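Local structure of DNA repair and recombination protein RadB (Thermococcus kodakarensis, 2CVH) at residues 38-42 with 76-80; 46-52 with 79-85; 66-70 with 212-216; 91-96 with 133-138. The protein is probably involved in DNA repair and homologous recombination, binding DNA and ATP but having only very weak ATPase activity and not promoting strand exchange. All blocks are in the same frame, centred on the assembly; numbering follows the deposited sequence.

Contact 1 (38-42 with 76-80); sequences LQTGL and ALSRF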
loop_
_atom_site.group_PDB
_atom_site.type_symbol
_atom_site.label_atom_id
_atom_site.label_comp_id
_atom_site.label_asym_id
_atom_site.label_seq_id
_atom_site.Cartn_x
_atom_site.Cartn_y
_atom_site.Cartn_z
ATOM N N LEU A 38 -2.579 4.717 -5.468
ATOM C CA LEU A 38 -3.261 5.143 -6.697
ATOM C C LEU A 38 -2.276 5.598 -7.768
ATOM O O LEU A 38 -2.387 5.210 -8.932
ATOM C CB LEU A 38 -4.246 6.298 -6.413
ATOM C CG LEU A 38 -5.737 6.155 -6.053
ATOM C CD1 LEU A 38 -6.405 7.547 -5.944
ATOM C CD2 LEU A 38 -6.462 5.368 -7.117
ATOM N N GLN A 39 -1.305 6.414 -7.365
ATOM C CA GLN A 39 -0.315 6.934 -8.275
ATOM C C GLN A 39 0.630 5.885 -8.813
ATOM O O GLN A 39 0.993 5.923 -9.994
ATOM C CB GLN A 39 0.468 8.055 -7.602
ATOM C CG GLN A 39 1.547 8.685 -8.472
ATOM C CD GLN A 39 1.850 10.123 -8.059
ATOM O OE1 GLN A 39 3.011 10.531 -7.936
ATOM N NE2 GLN A 39 0.797 10.906 -7.879
ATOM N N THR A 40 1.071 4.977 -7.951
ATOM C CA THR A 40 1.964 3.917 -8.401
ATOM C C THR A 40 1.196 3.057 -9.425
ATOM O O THR A 40 1.685 2.816 -10.519
ATOM C CB THR A 40 2.449 3.063 -7.213
ATOM O OG1 THR A 40 3.078 3.925 -6.261
ATOM C CG2 THR A 40 3.461 2.004 -7.673
ATOM N N GLY A 41 -0.032 2.673 -9.078
ATOM C CA GLY A 41 -0.858 1.888 -9.982
ATOM C C GLY A 41 -1.106 2.619 -11.294
ATOM O O GLY A 41 -0.866 2.095 -12.381
ATOM N N LEU A 42 -1.519 3.871 -11.190
ATOM C CA LEU A 42 -1.787 4.687 -12.362
ATOM C C LEU A 42 -0.610 4.753 -13.353
ATOM O O LEU A 42 -0.775 4.513 -14.551
ATOM C CB LEU A 42 -2.222 6.086 -11.898
ATOM C CG LEU A 42 -2.703 7.219 -12.819
ATOM C CD1 LEU A 42 -1.593 8.191 -13.063
ATOM C CD2 LEU A 42 -3.316 6.681 -14.127
ATOM N N ALA A 76 -7.279 4.588 -17.547
ATOM C CA ALA A 76 -6.629 4.548 -16.245
ATOM C C ALA A 76 -7.565 3.905 -15.252
ATOM O O ALA A 76 -7.230 2.886 -14.635
ATOM C CB ALA A 76 -6.281 5.958 -15.804
ATOM N N LEU A 77 -8.773 4.451 -15.149
ATOM C CA LEU A 77 -9.760 3.928 -14.224
ATOM C C LEU A 77 -10.090 2.482 -14.538
ATOM O O LEU A 77 -10.353 1.689 -13.629
ATOM C CB LEU A 77 -11.027 4.795 -14.229
ATOM C CG LEU A 77 -12.123 4.443 -13.212
ATOM C CD1 LEU A 77 -11.538 4.206 -11.818
ATOM C CD2 LEU A 77 -13.166 5.578 -13.160
ATOM N N SER A 78 -10.086 2.131 -15.822
ATOM C CA SER A 78 -10.401 0.758 -16.216
ATOM C C SER A 78 -9.333 -0.235 -15.765
ATOM O O SER A 78 -9.634 -1.414 -15.573
ATOM C CB SER A 78 -10.567 0.645 -17.727
ATOM O OG SER A 78 -11.678 1.403 -18.149
ATOM N N ARG A 79 -8.089 0.223 -15.604
ATOM C CA ARG A 79 -7.033 -0.685 -15.193
ATOM C C ARG A 79 -7.135 -1.114 -13.742
ATOM O O ARG A 79 -6.516 -2.086 -13.343
ATOM C CB ARG A 79 -5.662 -0.109 -15.508
ATOM C CG ARG A 79 -5.283 -0.297 -16.963
ATOM C CD ARG A 79 -3.907 0.232 -17.289
ATOM N NE ARG A 79 -3.804 1.691 -17.245
ATOM C CZ ARG A 79 -3.305 2.397 -16.223
ATOM N NH1 ARG A 79 -2.853 1.795 -15.110
ATOM N NH2 ARG A 79 -3.208 3.720 -16.334
ATOM N N PHE A 80 -7.992 -0.450 -12.980
ATOM C CA PHE A 80 -8.141 -0.764 -11.576
ATOM C C PHE A 80 -9.205 -1.799 -11.358
ATOM O O PHE A 80 -10.400 -1.509 -11.433
ATOM C CB PHE A 80 -8.428 0.506 -10.750
ATOM C CG PHE A 80 -7.173 1.296 -10.384
ATOM C CD1 PHE A 80 -6.509 2.076 -11.329
ATOM C CD2 PHE A 80 -6.643 1.229 -9.105
ATOM C CE1 PHE A 80 -5.335 2.764 -11.002
ATOM C CE2 PHE A 80 -5.479 1.918 -8.776
ATOM C CZ PHE A 80 -4.828 2.681 -9.725
#

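Contact 2 (46-52 with 79-85); sequences KKVAYVD and RFILFTP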
loop_
_atom_site.group_PDB
_atom_site.type_symbol
_atom_site.label_atom_id
_atom_site.label_comp_id
_atom_site.label_asym_id
_atom_site.label_seq_id
_atom_site.Cartn_x
_atom_site.Cartn_y
_atom_site.Cartn_z
ATOM N N LYS A 46 -0.450 -0.950 -16.319
ATOM C CA LYS A 46 -1.074 -2.253 -16.451
ATOM C C LYS A 46 -2.126 -2.398 -15.384
ATOM O O LYS A 46 -2.391 -1.461 -14.637
ATOM C CB LYS A 46 -0.022 -3.356 -16.333
ATOM C CG LYS A 46 1.189 -3.083 -17.208
ATOM C CD LYS A 46 2.306 -4.067 -16.960
ATOM C CE LYS A 46 3.608 -3.515 -17.516
ATOM N NZ LYS A 46 3.935 -2.166 -16.951
ATOM N N LYS A 47 -2.743 -3.567 -15.312
ATOM C CA LYS A 47 -3.787 -3.779 -14.326
ATOM C C LYS A 47 -3.288 -3.727 -12.888
ATOM O O LYS A 47 -2.126 -4.026 -12.590
ATOM C CB LYS A 47 -4.532 -5.087 -14.602
ATOM C CG LYS A 47 -5.309 -5.095 -15.921
ATOM C CD LYS A 47 -5.736 -6.519 -16.275
ATOM C CE LYS A 47 -6.783 -6.562 -17.389
ATOM N NZ LYS A 47 -7.792 -7.640 -17.125
ATOM N N VAL A 48 -4.189 -3.342 -11.999
ATOM C CA VAL A 48 -3.889 -3.238 -10.599
ATOM C C VAL A 48 -5.028 -3.915 -9.895
ATOM O O VAL A 48 -6.185 -3.530 -10.110
ATOM C CB VAL A 48 -3.900 -1.769 -10.139
ATOM C CG1 VAL A 48 -3.716 -1.672 -8.623
ATOM C CG2 VAL A 48 -2.843 -1.000 -10.842
ATOM N N ALA A 49 -4.716 -4.933 -9.089
ATOM C CA ALA A 49 -5.740 -5.631 -8.311
ATOM C C ALA A 49 -5.801 -4.788 -7.053
ATOM O O ALA A 49 -4.796 -4.639 -6.367
ATOM C CB ALA A 49 -5.302 -7.064 -7.977
ATOM N N TYR A 50 -6.963 -4.244 -6.737
ATOM C CA TYR A 50 -7.079 -3.385 -5.589
ATOM C C TYR A 50 -8.150 -3.912 -4.651
ATOM O O TYR A 50 -9.335 -3.881 -4.954
ATOM C CB TYR A 50 -7.375 -1.953 -6.080
ATOM C CG TYR A 50 -7.053 -0.850 -5.090
ATOM C CD1 TYR A 50 -7.755 -0.748 -3.871
ATOM C CD2 TYR A 50 -6.061 0.102 -5.372
ATOM C CE1 TYR A 50 -7.476 0.274 -2.947
ATOM C CE2 TYR A 50 -5.776 1.135 -4.460
ATOM C CZ TYR A 50 -6.485 1.210 -3.245
ATOM O OH TYR A 50 -6.186 2.192 -2.313
ATOM N N VAL A 51 -7.716 -4.471 -3.532
ATOM C CA VAL A 51 -8.632 -5.015 -2.536
ATOM C C VAL A 51 -8.910 -3.878 -1.571
ATOM O O VAL A 51 -8.062 -3.520 -0.745
ATOM C CB VAL A 51 -8.012 -6.225 -1.805
ATOM C CG1 VAL A 51 -8.989 -6.778 -0.792
ATOM C CG2 VAL A 51 -7.625 -7.307 -2.828
ATOM N N ASP A 52 -10.079 -3.272 -1.732
ATOM C CA ASP A 52 -10.459 -2.139 -0.925
ATOM C C ASP A 52 -11.474 -2.477 0.117
ATOM O O ASP A 52 -12.674 -2.369 -0.113
ATOM C CB ASP A 52 -10.982 -1.015 -1.807
ATOM C CG ASP A 52 -11.056 0.315 -1.074
ATOM O OD1 ASP A 52 -10.499 0.454 0.044
ATOM O OD2 ASP A 52 -11.667 1.239 -1.620
ATOM N N ARG A 79 -8.089 0.223 -15.604
ATOM C CA ARG A 79 -7.033 -0.685 -15.193
ATOM C C ARG A 79 -7.135 -1.114 -13.742
ATOM O O ARG A 79 -6.516 -2.086 -13.343
ATOM C CB ARG A 79 -5.662 -0.109 -15.508
ATOM C CG ARG A 79 -5.283 -0.297 -16.963
ATOM C CD ARG A 79 -3.907 0.232 -17.289
ATOM N NE ARG A 79 -3.804 1.691 -17.245
ATOM C CZ ARG A 79 -3.305 2.397 -16.223
ATOM N NH1 ARG A 79 -2.853 1.795 -15.110
ATOM N NH2 ARG A 79 -3.208 3.720 -16.334
ATOM N N PHE A 80 -7.992 -0.450 -12.980
ATOM C CA PHE A 80 -8.141 -0.764 -11.576
ATOM C C PHE A 80 -9.205 -1.799 -11.358
ATOM O O PHE A 80 -10.400 -1.509 -11.433
ATOM C CB PHE A 80 -8.428 0.506 -10.750
ATOM C CG PHE A 80 -7.173 1.296 -10.384
ATOM C CD1 PHE A 80 -6.509 2.076 -11.329
ATOM C CD2 PHE A 80 -6.643 1.229 -9.105
ATOM C CE1 PHE A 80 -5.335 2.764 -11.002
ATOM C CE2 PHE A 80 -5.479 1.918 -8.776
ATOM C CZ PHE A 80 -4.828 2.681 -9.725
ATOM N N ILE A 81 -8.754 -3.022 -11.098
ATOM C CA ILE A 81 -9.639 -4.149 -10.843
ATOM C C ILE A 81 -9.961 -4.134 -9.342
ATOM O O ILE A 81 -9.144 -4.559 -8.520
ATOM C CB ILE A 81 -8.956 -5.464 -11.223
ATOM C CG1 ILE A 81 -8.362 -5.368 -12.624
ATOM C CG2 ILE A 81 -9.938 -6.613 -11.093
ATOM C CD1 ILE A 81 -9.294 -4.791 -13.664
ATOM N N LEU A 82 -11.165 -3.689 -8.989
ATOM C CA LEU A 82 -11.549 -3.557 -7.598
ATOM C C LEU A 82 -12.220 -4.719 -6.955
ATOM O O LEU A 82 -12.963 -5.448 -7.590
ATOM C CB LEU A 82 -12.441 -2.336 -7.426
ATOM C CG LEU A 82 -11.891 -0.976 -7.895
ATOM C CD1 LEU A 82 -13.029 0.050 -7.990
ATOM C CD2 LEU A 82 -10.811 -0.495 -6.949
ATOM N N PHE A 83 -12.019 -4.824 -5.649
ATOM C CA PHE A 83 -12.609 -5.875 -4.822
ATOM C C PHE A 83 -13.044 -5.178 -3.559
ATOM O O PHE A 83 -12.251 -4.491 -2.924
ATOM C CB PHE A 83 -11.587 -6.973 -4.483
ATOM C CG PHE A 83 -11.016 -7.659 -5.691
ATOM C CD1 PHE A 83 -9.949 -7.102 -6.380
ATOM C CD2 PHE A 83 -11.556 -8.852 -6.146
ATOM C CE1 PHE A 83 -9.419 -7.713 -7.508
ATOM C CE2 PHE A 83 -11.034 -9.478 -7.281
ATOM C CZ PHE A 83 -9.962 -8.907 -7.962
ATOM N N THR A 84 -14.291 -5.373 -3.167
ATOM C CA THR A 84 -14.805 -4.689 -1.996
ATOM C C THR A 84 -15.272 -5.627 -0.891
ATOM O O THR A 84 -16.434 -5.590 -0.496
ATOM C CB THR A 84 -15.961 -3.754 -2.425
ATOM O OG1 THR A 84 -16.813 -4.461 -3.337
ATOM C CG2 THR A 84 -15.432 -2.507 -3.133
ATOM N N PRO A 85 -14.358 -6.442 -0.332
ATOM C CA PRO A 85 -14.711 -7.382 0.734
ATOM C C PRO A 85 -15.305 -6.648 1.926
ATOM O O PRO A 85 -16.030 -7.234 2.738
ATOM C CB PRO A 85 -13.364 -8.014 1.076
ATOM C CG PRO A 85 -12.406 -6.902 0.824
ATOM C CD PRO A 85 -12.896 -6.393 -0.505
#

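Contact 3 (66-70 with 212-216); sequences AETRG and TERGI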
loop_
_atom_site.group_PDB
_atom_site.type_symbol
_atom_site.label_atom_id
_atom_site.label_comp_id
_atom_site.label_asym_id
_atom_site.label_seq_id
_atom_site.Cartn_x
_atom_site.Cartn_y
_atom_site.Cartn_z
ATOM N N ALA A 66 -5.256 11.138 -13.112
ATOM C CA ALA A 66 -4.977 10.732 -14.505
ATOM C C ALA A 66 -4.986 11.946 -15.451
ATOM O O ALA A 66 -4.030 12.184 -16.177
ATOM C CB ALA A 66 -6.001 9.688 -14.970
ATOM N N GLU A 67 -6.053 12.739 -15.384
ATOM C CA GLU A 67 -6.203 13.913 -16.229
ATOM C C GLU A 67 -5.099 14.920 -16.043
ATOM O O GLU A 67 -4.465 15.314 -17.022
ATOM C CB GLU A 67 -7.528 14.616 -15.949
ATOM C CG GLU A 67 -8.724 13.961 -16.549
ATOM C CD GLU A 67 -9.993 14.592 -16.075
ATOM O OE1 GLU A 67 -10.992 14.529 -16.810
ATOM O OE2 GLU A 67 -10.010 15.143 -14.956
ATOM N N THR A 68 -4.873 15.326 -14.789
ATOM C CA THR A 68 -3.859 16.324 -14.459
ATOM C C THR A 68 -2.455 15.958 -14.912
ATOM O O THR A 68 -1.542 16.782 -14.848
ATOM C CB THR A 68 -3.812 16.648 -12.962
ATOM O OG1 THR A 68 -5.138 16.703 -12.429
ATOM C CG2 THR A 68 -3.210 18.012 -12.781
ATOM N N ARG A 69 -2.279 14.726 -15.366
ATOM C CA ARG A 69 -0.987 14.270 -15.849
ATOM C C ARG A 69 -1.156 13.880 -17.332
ATOM O O ARG A 69 -0.309 13.198 -17.921
ATOM C CB ARG A 69 -0.517 13.105 -14.948
ATOM C CG ARG A 69 -0.532 13.511 -13.442
ATOM C CD ARG A 69 -0.448 12.345 -12.441
ATOM N NE ARG A 69 0.928 11.917 -12.246
ATOM C CZ ARG A 69 1.705 12.311 -11.246
ATOM N NH1 ARG A 69 1.237 13.126 -10.312
ATOM N NH2 ARG A 69 2.999 11.996 -11.261
ATOM N N GLY A 70 -2.243 14.380 -17.928
ATOM C CA GLY A 70 -2.603 14.117 -19.317
ATOM C C GLY A 70 -2.677 12.652 -19.708
ATOM O O GLY A 70 -2.289 12.312 -20.822
ATOM N N THR A 212 -1.185 16.866 -3.711
ATOM C CA THR A 212 -1.753 17.914 -4.548
ATOM C C THR A 212 -2.892 17.348 -5.399
ATOM O O THR A 212 -3.292 16.199 -5.234
ATOM C CB THR A 212 -0.721 18.487 -5.507
ATOM O OG1 THR A 212 -0.408 17.506 -6.512
ATOM C CG2 THR A 212 0.533 18.894 -4.762
ATOM N N GLU A 213 -3.404 18.165 -6.311
ATOM C CA GLU A 213 -4.474 17.742 -7.195
ATOM C C GLU A 213 -3.965 16.662 -8.134
ATOM O O GLU A 213 -4.746 15.827 -8.584
ATOM C CB GLU A 213 -5.001 18.925 -8.006
ATOM C CG GLU A 213 -6.018 19.767 -7.262
ATOM C CD GLU A 213 -5.398 20.841 -6.375
ATOM O OE1 GLU A 213 -5.751 22.025 -6.571
ATOM O OE2 GLU A 213 -4.571 20.520 -5.486
ATOM N N ARG A 214 -2.653 16.665 -8.400
ATOM C CA ARG A 214 -2.044 15.683 -9.292
ATOM C C ARG A 214 -1.713 14.360 -8.611
ATOM O O ARG A 214 -1.171 13.461 -9.254
ATOM C CB ARG A 214 -0.763 16.219 -9.911
ATOM C CG ARG A 214 -0.875 17.606 -10.458
ATOM C CD ARG A 214 0.412 18.027 -11.161
ATOM N NE ARG A 214 0.698 17.185 -12.322
ATOM C CZ ARG A 214 1.919 16.960 -12.792
ATOM N NH1 ARG A 214 2.967 17.518 -12.203
ATOM N NH2 ARG A 214 2.099 16.145 -13.827
ATOM N N GLY A 215 -2.027 14.239 -7.325
ATOM C CA GLY A 215 -1.723 13.020 -6.590
ATOM C C GLY A 215 -0.691 13.321 -5.511
ATOM O O GLY A 215 -0.999 13.922 -4.477
ATOM N N ILE A 216 0.554 12.971 -5.779
ATOM C CA ILE A 216 1.638 13.194 -4.841
ATOM C C ILE A 216 2.788 13.756 -5.626
ATOM O O ILE A 216 3.115 13.279 -6.707
ATOM C CB ILE A 216 2.029 11.888 -4.113
ATOM C CG1 ILE A 216 1.129 11.719 -2.877
ATOM C CG2 ILE A 216 3.505 11.902 -3.730
ATOM C CD1 ILE A 216 1.215 10.363 -2.232
HETATM O O HOH W 1 4.751 13.320 -8.744
#

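Contact 4 (91-96 with 133-138); sequences QRRVIG and RQLQVL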
loop_
_atom_site.group_PDB
_atom_site.type_symbol
_atom_site.label_atom_id
_atom_site.label_comp_id
_atom_site.label_asym_id
_atom_site.label_seq_id
_atom_site.Cartn_x
_atom_site.Cartn_y
_atom_site.Cartn_z
ATOM N N GLN A 91 -12.686 -11.090 2.766
ATOM C CA GLN A 91 -11.329 -10.555 2.625
ATOM C C GLN A 91 -10.370 -11.702 2.267
ATOM O O GLN A 91 -9.813 -11.740 1.171
ATOM C CB GLN A 91 -10.905 -9.894 3.945
ATOM C CG GLN A 91 -10.228 -8.527 3.822
ATOM C CD GLN A 91 -8.782 -8.601 3.348
ATOM O OE1 GLN A 91 -8.494 -9.066 2.245
ATOM N NE2 GLN A 91 -7.871 -8.109 4.168
ATOM N N ARG A 92 -10.218 -12.657 3.181
ATOM C CA ARG A 92 -9.358 -13.815 2.949
ATOM C C ARG A 92 -9.807 -14.561 1.680
ATOM O O ARG A 92 -8.981 -15.113 0.951
ATOM C CB ARG A 92 -9.388 -14.741 4.178
ATOM C CG ARG A 92 -8.966 -16.204 3.942
ATOM C CD ARG A 92 -7.568 -16.560 4.482
ATOM N NE ARG A 92 -6.497 -15.960 3.695
ATOM C CZ ARG A 92 -6.223 -16.282 2.436
ATOM N NH1 ARG A 92 -6.926 -17.216 1.814
ATOM N NH2 ARG A 92 -5.304 -15.604 1.772
ATOM N N ARG A 93 -11.108 -14.537 1.400
ATOM C CA ARG A 93 -11.665 -15.199 0.215
ATOM C C ARG A 93 -11.231 -14.474 -1.056
ATOM O O ARG A 93 -10.909 -15.099 -2.075
ATOM C CB ARG A 93 -13.191 -15.229 0.292
ATOM C CG ARG A 93 -13.708 -15.593 1.666
ATOM C CD ARG A 93 -15.228 -15.553 1.725
ATOM N NE ARG A 93 -15.710 -15.553 3.106
ATOM C CZ ARG A 93 -16.784 -14.893 3.530
ATOM N NH1 ARG A 93 -17.508 -14.163 2.687
ATOM N NH2 ARG A 93 -17.138 -14.978 4.802
ATOM N N VAL A 94 -11.209 -13.147 -0.962
ATOM C CA VAL A 94 -10.820 -12.261 -2.055
ATOM C C VAL A 94 -9.334 -12.448 -2.320
ATOM O O VAL A 94 -8.912 -12.575 -3.469
ATOM C CB VAL A 94 -11.099 -10.774 -1.684
ATOM C CG1 VAL A 94 -10.333 -9.826 -2.606
ATOM C CG2 VAL A 94 -12.599 -10.496 -1.743
ATOM N N ILE A 95 -8.547 -12.473 -1.247
ATOM C CA ILE A 95 -7.109 -12.650 -1.377
ATOM C C ILE A 95 -6.854 -14.026 -1.965
ATOM O O ILE A 95 -6.027 -14.184 -2.862
ATOM C CB ILE A 95 -6.403 -12.431 -0.038
ATOM C CG1 ILE A 95 -6.502 -10.948 0.333
ATOM C CG2 ILE A 95 -4.953 -12.838 -0.140
ATOM C CD1 ILE A 95 -5.886 -10.596 1.637
ATOM N N GLY A 96 -7.646 -15.000 -1.522
ATOM C CA GLY A 96 -7.525 -16.341 -2.049
ATOM C C GLY A 96 -7.856 -16.317 -3.530
ATOM O O GLY A 96 -7.100 -16.852 -4.348
ATOM N N ARG A 133 -2.126 -16.118 6.999
ATOM C CA ARG A 133 -2.659 -16.860 5.856
ATOM C C ARG A 133 -2.641 -15.918 4.651
ATOM O O ARG A 133 -2.066 -16.218 3.603
ATOM C CB ARG A 133 -4.124 -17.242 6.125
ATOM C CG ARG A 133 -4.510 -18.676 5.766
ATOM C CD ARG A 133 -4.114 -19.639 6.886
ATOM N NE ARG A 133 -4.929 -19.462 8.090
ATOM C CZ ARG A 133 -4.706 -20.085 9.243
ATOM N NH1 ARG A 133 -3.687 -20.927 9.365
ATOM N NH2 ARG A 133 -5.526 -19.895 10.266
ATOM N N GLN A 134 -3.278 -14.766 4.838
ATOM C CA GLN A 134 -3.384 -13.725 3.825
ATOM C C GLN A 134 -2.033 -13.197 3.358
ATOM O O GLN A 134 -1.757 -13.149 2.166
ATOM C CB GLN A 134 -4.244 -12.585 4.371
ATOM C CG GLN A 134 -5.677 -13.025 4.619
ATOM C CD GLN A 134 -6.518 -12.006 5.358
ATOM O OE1 GLN A 134 -6.776 -10.910 4.857
ATOM N NE2 GLN A 134 -6.969 -12.373 6.556
ATOM N N LEU A 135 -1.187 -12.818 4.306
ATOM C CA LEU A 135 0.124 -12.292 3.974
ATOM C C LEU A 135 0.894 -13.310 3.157
ATOM O O LEU A 135 1.484 -12.974 2.128
ATOM C CB LEU A 135 0.878 -11.877 5.242
ATOM C CG LEU A 135 0.322 -10.625 5.949
ATOM C CD1 LEU A 135 1.098 -10.353 7.229
ATOM C CD2 LEU A 135 0.383 -9.392 5.029
ATOM N N GLN A 136 0.828 -14.574 3.564
ATOM C CA GLN A 136 1.517 -15.621 2.825
ATOM C C GLN A 136 0.961 -15.762 1.414
ATOM O O GLN A 136 1.734 -15.937 0.467
ATOM C CB GLN A 136 1.468 -16.959 3.566
ATOM C CG GLN A 136 2.623 -17.132 4.544
ATOM C CD GLN A 136 3.965 -16.724 3.933
ATOM O OE1 GLN A 136 4.619 -15.794 4.416
ATOM N NE2 GLN A 136 4.370 -17.408 2.859
ATOM N N VAL A 137 -0.362 -15.700 1.266
ATOM C CA VAL A 137 -0.957 -15.788 -0.064
ATOM C C VAL A 137 -0.475 -14.597 -0.901
ATOM O O VAL A 137 -0.059 -14.762 -2.050
ATOM C CB VAL A 137 -2.504 -15.844 -0.007
ATOM C CG1 VAL A 137 -3.106 -15.867 -1.428
ATOM C CG2 VAL A 137 -2.936 -17.086 0.750
ATOM N N LEU A 138 -0.419 -13.417 -0.292
ATOM C CA LEU A 138 0.041 -12.226 -1.009
ATOM C C LEU A 138 1.510 -12.355 -1.421
ATOM O O LEU A 138 1.878 -11.973 -2.541
ATOM C CB LEU A 138 -0.189 -10.956 -0.165
ATOM C CG LEU A 138 -1.676 -10.604 -0.004
ATOM C CD1 LEU A 138 -1.890 -9.528 1.054
ATOM C CD2 LEU A 138 -2.273 -10.191 -1.365
#

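Contact 1 (38-42 with 76-80)
The ring of Phe-80 meets helix 33-44 with its CZ corner, 3.6 Å from Leu-38 O and 3.8 Å from Leu-42 N, both near the ring plane. These two polar atoms already bond to each other within the helix, which makes a hydrocarbon edge an acceptable cover. Gly-41 suits this place because any side chain would collide with CZ. The Leu-38 side chain runs roughly perpendicular to that of Phe-80, its CD2 4.0 Å from Phe-80 CE2. Nearby, Leu-42 CD2 presses tightly on Ala-76 CB at 3.5 Å, and the small alanine is consistent with so close an approach. Helix 33-44 is the one that begins at the P-loop of this RecA-like fold; Leu-38 lies a turn beyond Thr-34, a predicted ATP-binding residue. Toward the far end of that helix its late carbonyls attract Arg-79: NH2 donates to Leu-42 O (3.1 Å), on a lone pair in the carbonyl plane, although the oxygen stands 27° out of the guanidinium plane. The weak bond from Arg-79 NH1 to Gly-41 O is longer, 3.4 Å. A bend at chi3 (-69°) turns the guanidinium over Ala-76 O. Farther out, Phe-57, in a loop, and Leu-62 of helix 59-67 pack against both Leu-38 and Phe-80.

Contact 2 (46-52 with 79-85)
With CG of Tyr-50 anti to its own backbone N (chi1 -159°) and that of Phe-80 anti to its carbonyl carbon (chi1 -83°), the two aromatic side chains run side by side from neighbouring strands. Tyr-50 CD2 arrives at the edge of the Phe-80 ring, 3.9 Å from CE2, while Val-48 CB sits over one face of that ring, toward its rim. Leu-82 CD2 adds cover at Tyr-50 CB (3.8 Å). Strands 47-52 and 80-83 are parallel and joined through helices, as in a beta-alpha-beta crossover, and 80-83 forms one margin of the RecA-like sheet. Five backbone hydrogen bonds lace them, alternating in direction; Tyr-50 N to Ile-81 O is nearly straight (2.8 Å, 171° at the hydrogen). On the sheet face bearing Ala-49 and Val-51, Phe-83 brings CE1 to 4.2 Å from Ala-49 CB, where a methyl leaves room for the phenyl ring. At the strand start Arg-79 NH1 points a weak bond at Lys-46 O (3.3 Å), edge-on to the guanidinium. A leucine in place of Arg-79 would probably leave Lys-46 O without its NH1 donor, and Leu-42 O of helix 33-44 without NH2. Beyond the pair, Tyr-50 touches Thr-34 and its OH bonds weakly to Asp-112.

Contact 3 (66-70 with 212-216)
Arg-69 NH1 and Arg-214 O make the firm link here, a hydrogen bond of 2.7 Å whose donor stands 42° above the carbonyl plane rather than on a lone pair. Close by, the methyl CG2 of Thr-68 lies against the aliphatic stem of Arg-214, though its very short approach to CG is doubtful. Thr-68 OG1, for its part, is turned back to Gln-64 O. The outer side is looser. Arg-214 NE reaches Thr-68 O only through a weak bond of 3.4 Å, and a water lies between Arg-69 NH2, weakly bonded, and Ile-216 O. The two guanidinium planes are 18° apart, with NH1 of Arg-69 4.6 Å from NE of Arg-214; the salt bridge of Arg-214 NH1 to Glu-217 probably eases this like-charge approach. The bend of Arg-69 at chi3 (82°) brings its NH1 to Arg-214 O. Replacing Arg-69 by a leucine would probably leave Arg-214 O without its mate and the hairpin tip freer to shift. Gly-70, with positive phi, closes helix 59-67 as the C-prime residue of a Schellman motif. Facing the end of that helix, at Thr-68 and Arg-69, is a beta hairpin, strands 206-212 and 215-218 joined by a type I turn, in which Thr-212 OG1 accepts from Arg-214 N as an ST turn.

Contact 4 (91-96 with 133-138)
Helices 90-101 and 128-145 lie alongside each other on one face of the central sheet in this RecA-like alpha/beta fold, their segments nearly parallel (17°) with axes 9.7 Å apart, and Ile-95 and Val-137 fill the line between them. Ile-95 CG2 touches Val-137 CG1 at 3.8 Å and Leu-138 CD2 at 4.0 Å. Branched and apolar, these side chains suit a buried seam: CG2 of Ile-95 serves both Val-137 and Leu-138, while its CD1 rests on Gln-134 CB at 3.8 Å. Gly-96 lies at the margin of the contact. Toward the sheet, Gln-91 and Val-94 pack on Val-51 of strand 47-52, and Leu-138 on Leu-22 of strand 22-26.

The outer flank is made by long polar side chains that use their hydrocarbon parts. CG of Arg-92 leaves anti to the backbone N (chi1 159°), and bends at chi2 and chi3 then lay the chain across the second helix, running antiparallel to the Gln-134 side chain. Arg-92 NE lies 3.2 Å from Gln-134 CG, near the guanidinium plane, and its CD lies 3.9 Å from Arg-133 CB. Glu-130, a turn earlier on the second helix, offers NE a long, weak ion pair and through its backbone O accepts from Gln-134 NE2. That bond helps fix the amide of Gln-134, whose plane stands almost perpendicular to the amide of Gln-91; Gln-134 OE1 comes within 3.1 Å of Gln-91 NE2, at an angle too poor for a hydrogen bond, and within 3.4 Å of Ile-95 CD1.

How the contacts relate
Contacts 1 and 2 close at the same stretch of chain: their centres are about 9 Å apart, they share Arg-79 and Phe-80, and helices 33-44 and 73-79 lead into strands 47-52 and 80-83. Contact 4 comes later, about 14 Å from contact 2 between centres, touching it where Val-94 meets Phe-83 and Val-51. Contact 3, about 12 Å from contact 1 between centres, ties helix 59-67 to strand 215-218, the sheet margin farthest from 80-83. Its segments alternate with those of contacts 1 and 2 and enclose contact 4, about 31 Å away between centres. Contact 1 packs on the sheet face of Tyr-50 and Phe-80, contact 4 on that of Val-51 and Phe-83, with contact 2 the strand pair between; contacts 1 to 3 lie near predicted ATP-binding residues.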